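Local coordinates for exodeoxyribonuclease III (Methanosarcina mazei, PDB 5J8N), which probably cleaves DNA as a magnesium-dependent exonuclease and endonuclease acting at abasic sites, as in other repair nucleases of the AP/ExoA family, at residues A131-A136 against L185-L190; A138-S141 against K145-I148. The protein carries 3 engineered substitutions. All coordinates share one frame; numbering follows the deposited sequence. Where two conformers were deposited one is given.

Interaction 1: A131-A136 against L185-L190; sequences AFLDYA and LAAGYL
Ala136 and Leu133, one helical turn apart on the helix segment 131-136, receive the tyrosine ring of Tyr189 and the methyl of Ala187 from segment 185-190, where a helix gives way to a short strand. Apolar packing makes up most of the contact. The CB of Ala136 lies 4.1 Å from CZ of Tyr189, and CD1 of Leu133 stands 4.4 Å from CE1 of the same ring; both methyls approach the ring obliquely. The same CD1 also reaches CB of Ala187 at 4.3 Å, so one branch of Leu133 serves both partners. Its CG is anti to the backbone N (chi1 -179°), which carries the branch outward from the helix to the ring; the leucine side chain also packs on Trp180, Lys183 and Phe184 of helix 175-186.

The polar end of the tyrosine goes past the helix backbone without bonding to it. OH of Tyr189 sits 3.2 Å from C of Ala136 and 3.4 Å from its CB, but the angle to the Ala136 carbonyl is poor. The hydroxyl is hydrogen-bonded instead to OD1 of Asn137, the next residue of the helix.

Backbone bonds shape the turn that delivers the ring. O of Leu185 accepts from N of Gly188 at 2.9 Å and from N of Tyr189 at 3.1 Å, both from the same face of its carbonyl plane. Gly188 leaves the helical path with positive phi (113°), a conformation in which a CB would press against the preceding carbonyl O. Tyr189 thus enters the strand with its ring directed at helix 119-141. Apolar contact at the ring's outer end thus joins this helix to the 175-186/189-191 junction of the DNase I-like fold, while Asn137 satisfies the buried hydroxyl.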
loop_
_atom_site.group_PDB
_atom_site.type_symbol
_atom_site.label_atom_id
_atom_site.label_comp_id
_atom_site.label_asym_id
_atom_site.label_seq_id
_atom_site.Cartn_x
_atom_site.Cartn_y
_atom_site.Cartn_z
ATOM N N ALA A 131 13.837 6.083 6.105
ATOM C CA ALA A 131 14.044 6.811 4.854
ATOM C C ALA A 131 12.724 7.301 4.314
ATOM O O ALA A 131 12.635 8.412 3.839
ATOM C CB ALA A 131 14.760 5.945 3.817
ATOM N N PHE A 132 11.698 6.452 4.317
ATOM C CA PHE A 132 10.411 6.893 3.902
ATOM C C PHE A 132 9.879 8.071 4.718
ATOM O O PHE A 132 9.352 9.037 4.123
ATOM C CB PHE A 132 9.416 5.709 3.978
ATOM C CG PHE A 132 7.962 6.189 4.066
ATOM C CD1 PHE A 132 7.359 6.709 2.946
ATOM C CD2 PHE A 132 7.276 6.218 5.276
ATOM C CE1 PHE A 132 6.021 7.212 3.009
ATOM C CE2 PHE A 132 5.985 6.746 5.342
ATOM C CZ PHE A 132 5.396 7.272 4.238
ATOM N N LEU A 133 10.027 8.025 6.038
ATOM C CA LEU A 133 9.475 9.114 6.842
ATOM C C LEU A 133 10.189 10.416 6.493
ATOM O O LEU A 133 9.540 11.467 6.336
ATOM C CB LEU A 133 9.609 8.778 8.328
ATOM C CG LEU A 133 9.024 9.862 9.245
ATOM C CD1 LEU A 133 7.608 10.216 8.819
ATOM C CD2 LEU A 133 9.113 9.351 10.673
ATOM N N ASP A 134 11.489 10.359 6.291
ATOM C CA ASP A 134 12.188 11.590 5.947
ATOM C C ASP A 134 11.771 12.100 4.576
ATOM O O ASP A 134 11.622 13.326 4.373
ATOM C CB ASP A 134 13.716 11.388 5.989
ATOM C CG ASP A 134 14.261 11.254 7.410
ATOM O OD1 ASP A 134 13.558 11.562 8.386
ATOM O OD2 ASP A 134 15.390 10.798 7.564
ATOM N N TYR A 135 11.580 11.207 3.628
ATOM C CA TYR A 135 11.132 11.551 2.302
ATOM C C TYR A 135 9.760 12.203 2.338
ATOM O O TYR A 135 9.584 13.276 1.727
ATOM C CB TYR A 135 11.114 10.297 1.435
ATOM C CG TYR A 135 10.741 10.517 0.019
ATOM C CD1 TYR A 135 9.406 10.656 -0.353
ATOM C CD2 TYR A 135 11.731 10.622 -0.967
ATOM C CE1 TYR A 135 9.060 10.856 -1.699
ATOM C CE2 TYR A 135 11.388 10.820 -2.302
ATOM C CZ TYR A 135 10.037 10.920 -2.646
ATOM O OH TYR A 135 9.723 11.112 -3.978
ATOM N N ALA A 136 8.803 11.574 3.007
ATOM C CA ALA A 136 7.457 12.138 3.078
ATOM C C ALA A 136 7.504 13.459 3.808
ATOM O O ALA A 136 6.880 14.428 3.338
ATOM C CB ALA A 136 6.576 11.144 3.759
ATOM N N LEU A 185 2.695 8.747 12.370
ATOM C CA LEU A 185 1.431 9.504 12.449
ATOM C C LEU A 185 1.607 10.808 13.205
ATOM O O LEU A 185 1.030 11.812 12.824
ATOM C CB LEU A 185 0.331 8.652 13.085
ATOM C CG LEU A 185 -0.014 7.359 12.320
ATOM C CD1 LEU A 185 -1.214 6.686 12.957
ATOM C CD2 LEU A 185 -0.292 7.616 10.844
ATOM N N ALA A 186 2.414 10.802 14.268
ATOM C CA ALA A 186 2.675 12.010 15.031
ATOM C C ALA A 186 3.369 13.116 14.229
ATOM O O ALA A 186 3.239 14.304 14.587
ATOM C CB ALA A 186 3.479 11.677 16.278
ATOM N N ALA A 187 4.003 12.761 13.110
ATOM C CA ALA A 187 4.588 13.765 12.222
ATOM C C ALA A 187 3.546 14.509 11.410
ATOM O O ALA A 187 3.879 15.445 10.710
ATOM C CB ALA A 187 5.597 13.113 11.279
ATOM N N GLY A 188 2.285 14.096 11.530
ATOM C CA GLY A 188 1.172 14.828 10.931
ATOM C C GLY A 188 0.500 14.068 9.805
ATOM O O GLY A 188 0.167 14.661 8.776
ATOM N N TYR A 189 0.257 12.779 10.004
ATOM C CA TYR A 189 -0.402 11.964 9.020
ATOM C C TYR A 189 -1.553 11.239 9.706
ATOM O O TYR A 189 -1.480 10.949 10.915
ATOM C CB TYR A 189 0.560 10.948 8.363
ATOM C CG TYR A 189 1.768 11.600 7.698
ATOM C CD1 TYR A 189 2.916 11.866 8.424
ATOM C CD2 TYR A 189 1.759 11.892 6.316
ATOM C CE1 TYR A 189 3.996 12.464 7.837
ATOM C CE2 TYR A 189 2.851 12.504 5.726
ATOM C CZ TYR A 189 3.963 12.750 6.488
ATOM O OH TYR A 189 5.075 13.332 5.902
ATOM N N LEU A 190 -2.543 10.860 8.902
ATOM C CA LEU A 190 -3.750 10.178 9.383
ATOM C C LEU A 190 -3.892 8.825 8.785
ATOM O O LEU A 190 -3.692 8.656 7.559
ATOM C CB LEU A 190 -5.007 11.002 9.022
ATOM C CG LEU A 190 -4.964 12.420 9.514
ATOM C CD1 LEU A 190 -6.216 13.161 9.007
ATOM C CD2 LEU A 190 -4.889 12.449 11.042
#

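Interaction 2: A138-S141 against K145-I148; sequences ALKS and KLVI
Lys140 and Lys145 bring the backbones nearest to each other, 6.8 Å between their CA atoms, where the last turn of helix 119-141 lies over the start of strand 146-149 after a short connection. No hydrogen bond links the two segments; the contact is made by the side chain of Leu146, directed from the strand at the helix. Its two methyls divide the work. CD2 lies 3.9 Å from CD1 of Leu139 and 4.0 Å from CB of the same residue, while CD1 sits against the next residue, 3.8 Å from N of Lys140 and equally near its CB. With CG of Leu146 anti to its carbonyl carbon (chi1 -69°), the fork is carried up to the helix, where it straddles two consecutive residues. Leu139 and Leu146 cross at about a right angle.

Lys140 contributes the base of its side chain alone to this packing. From there the chain bends at chi3 and chi4 (71° for chi3), carrying NZ away from the strand to a hydrogen bond with the carbonyl O of Ala187. With Leu146 cut back to an alanine, both methyls of the fork are gone, which is likely to open a gap under the helix end and take from CD1 of Leu139 and CB of Lys140 their apolar partner on the strand.

The helix and strand are the last two elements of a beta-alpha-beta unit whose first strand is 106-111, parallel to 146-149. Leu146 also packs on Val106 of that strand and on Tyr189 of strand 189-191. On the other edge of strand 146-149 runs the antiparallel strand 218-227, joined through backbone bonds such as Leu146 with Ser227, so the helix end rests on a central strand of the sheet.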
loop_
_atom_site.group_PDB
_atom_site.type_symbol
_atom_site.label_atom_id
_atom_site.label_comp_id
_atom_site.label_asym_id
_atom_site.label_seq_id
_atom_site.Cartn_x
_atom_site.Cartn_y
_atom_site.Cartn_z
ATOM N N ALA A 138 9.832 15.681 3.960
ATOM C CA ALA A 138 10.369 16.738 3.137
ATOM C C ALA A 138 9.309 17.243 2.174
ATOM O O ALA A 138 9.207 18.462 1.998
ATOM C CB ALA A 138 11.644 16.249 2.396
ATOM N N LEU A 139 8.556 16.354 1.538
ATOM C CA LEU A 139 7.468 16.798 0.663
ATOM C C LEU A 139 6.381 17.598 1.433
ATOM O O LEU A 139 5.878 18.606 0.950
ATOM C CB LEU A 139 6.806 15.631 -0.068
ATOM C CG LEU A 139 7.720 14.967 -1.117
ATOM C CD1 LEU A 139 6.983 13.780 -1.719
ATOM C CD2 LEU A 139 8.122 15.945 -2.185
ATOM N N LYS A 140 6.034 17.112 2.612
ATOM C CA LYS A 140 5.026 17.779 3.421
ATOM C C LYS A 140 5.495 19.187 3.824
ATOM O O LYS A 140 4.698 20.129 3.814
ATOM C CB LYS A 140 4.702 16.919 4.652
ATOM C CG LYS A 140 3.420 17.379 5.366
ATOM C CD LYS A 140 2.929 16.268 6.323
ATOM C CE LYS A 140 3.857 16.160 7.515
ATOM N NZ LYS A 140 3.769 17.382 8.375
ATOM N N SER A 141 6.788 19.372 4.121
ATOM C CA SER A 141 7.386 20.645 4.480
ATOM C C SER A 141 7.194 21.654 3.355
ATOM O O SER A 141 7.076 22.832 3.589
ATOM C CB SER A 141 8.895 20.435 4.802
ATOM O OG SER A 141 9.616 21.659 4.789
ATOM N N LYS A 145 0.307 17.797 -0.687
ATOM C CA LYS A 145 -0.762 16.957 -0.093
ATOM C C LYS A 145 -0.386 15.548 -0.404
ATOM O O LYS A 145 -0.299 15.205 -1.591
ATOM C CB LYS A 145 -2.143 17.344 -0.684
ATOM C CG LYS A 145 -2.649 18.728 -0.170
ATOM C CD LYS A 145 -2.974 19.665 -1.339
ATOM C CE LYS A 145 -4.391 19.404 -1.856
ATOM N NZ LYS A 145 -4.698 19.935 -3.255
ATOM N N LEU A 146 -0.164 14.717 0.611
ATOM C CA LEU A 146 0.356 13.371 0.423
ATOM C C LEU A 146 -0.667 12.317 0.684
ATOM O O LEU A 146 -1.298 12.302 1.744
ATOM C CB LEU A 146 1.525 13.133 1.388
ATOM C CG LEU A 146 2.740 13.975 1.001
ATOM C CD1 LEU A 146 3.646 14.219 2.189
ATOM C CD2 LEU A 146 3.500 13.296 -0.119
ATOM N N VAL A 147 -0.779 11.368 -0.246
ATOM C CA VAL A 147 -1.564 10.159 -0.071
ATOM C C VAL A 147 -0.544 9.035 -0.163
ATOM O O VAL A 147 0.206 8.970 -1.153
ATOM C CB VAL A 147 -2.630 10.012 -1.170
ATOM C CG1 VAL A 147 -3.387 8.697 -1.011
ATOM C CG2 VAL A 147 -3.558 11.145 -1.106
ATOM N N ILE A 148 -0.490 8.166 0.838
ATOM C CA ILE A 148 0.454 7.065 0.863
ATOM C C ILE A 148 -0.307 5.789 1.019
ATOM O O ILE A 148 -0.970 5.557 2.033
ATOM C CB ILE A 148 1.460 7.201 2.034
ATOM C CG1 ILE A 148 2.184 8.557 1.918
ATOM C CG2 ILE A 148 2.454 6.045 2.023
ATOM C CD1 ILE A 148 1.916 9.480 3.117
#

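Overall arrangement
The centres of interactions 1 and 2 lie about 8 Å apart, and both draw on helix 119-141, using successive parts of its C-terminal half. Along the chain, interaction 2 closes first, between the helix and strand 146-149; interaction 1 brackets it, returning to the helix after helix 175-186. Strands 146-149 and 189-191 belong to the same mixed sheet, each antiparallel to 218-227. Direct contacts merge the two sites: OH of Tyr189 is 3.5 Å from CE of Lys140, and CE1 of Phe132 is 3.9 Å from CG2 of Ile148. Both are structural, packing helix 119-141 on one sheet of the DNase I-like fold, remote from the magnesium site at Asn12 and Glu38.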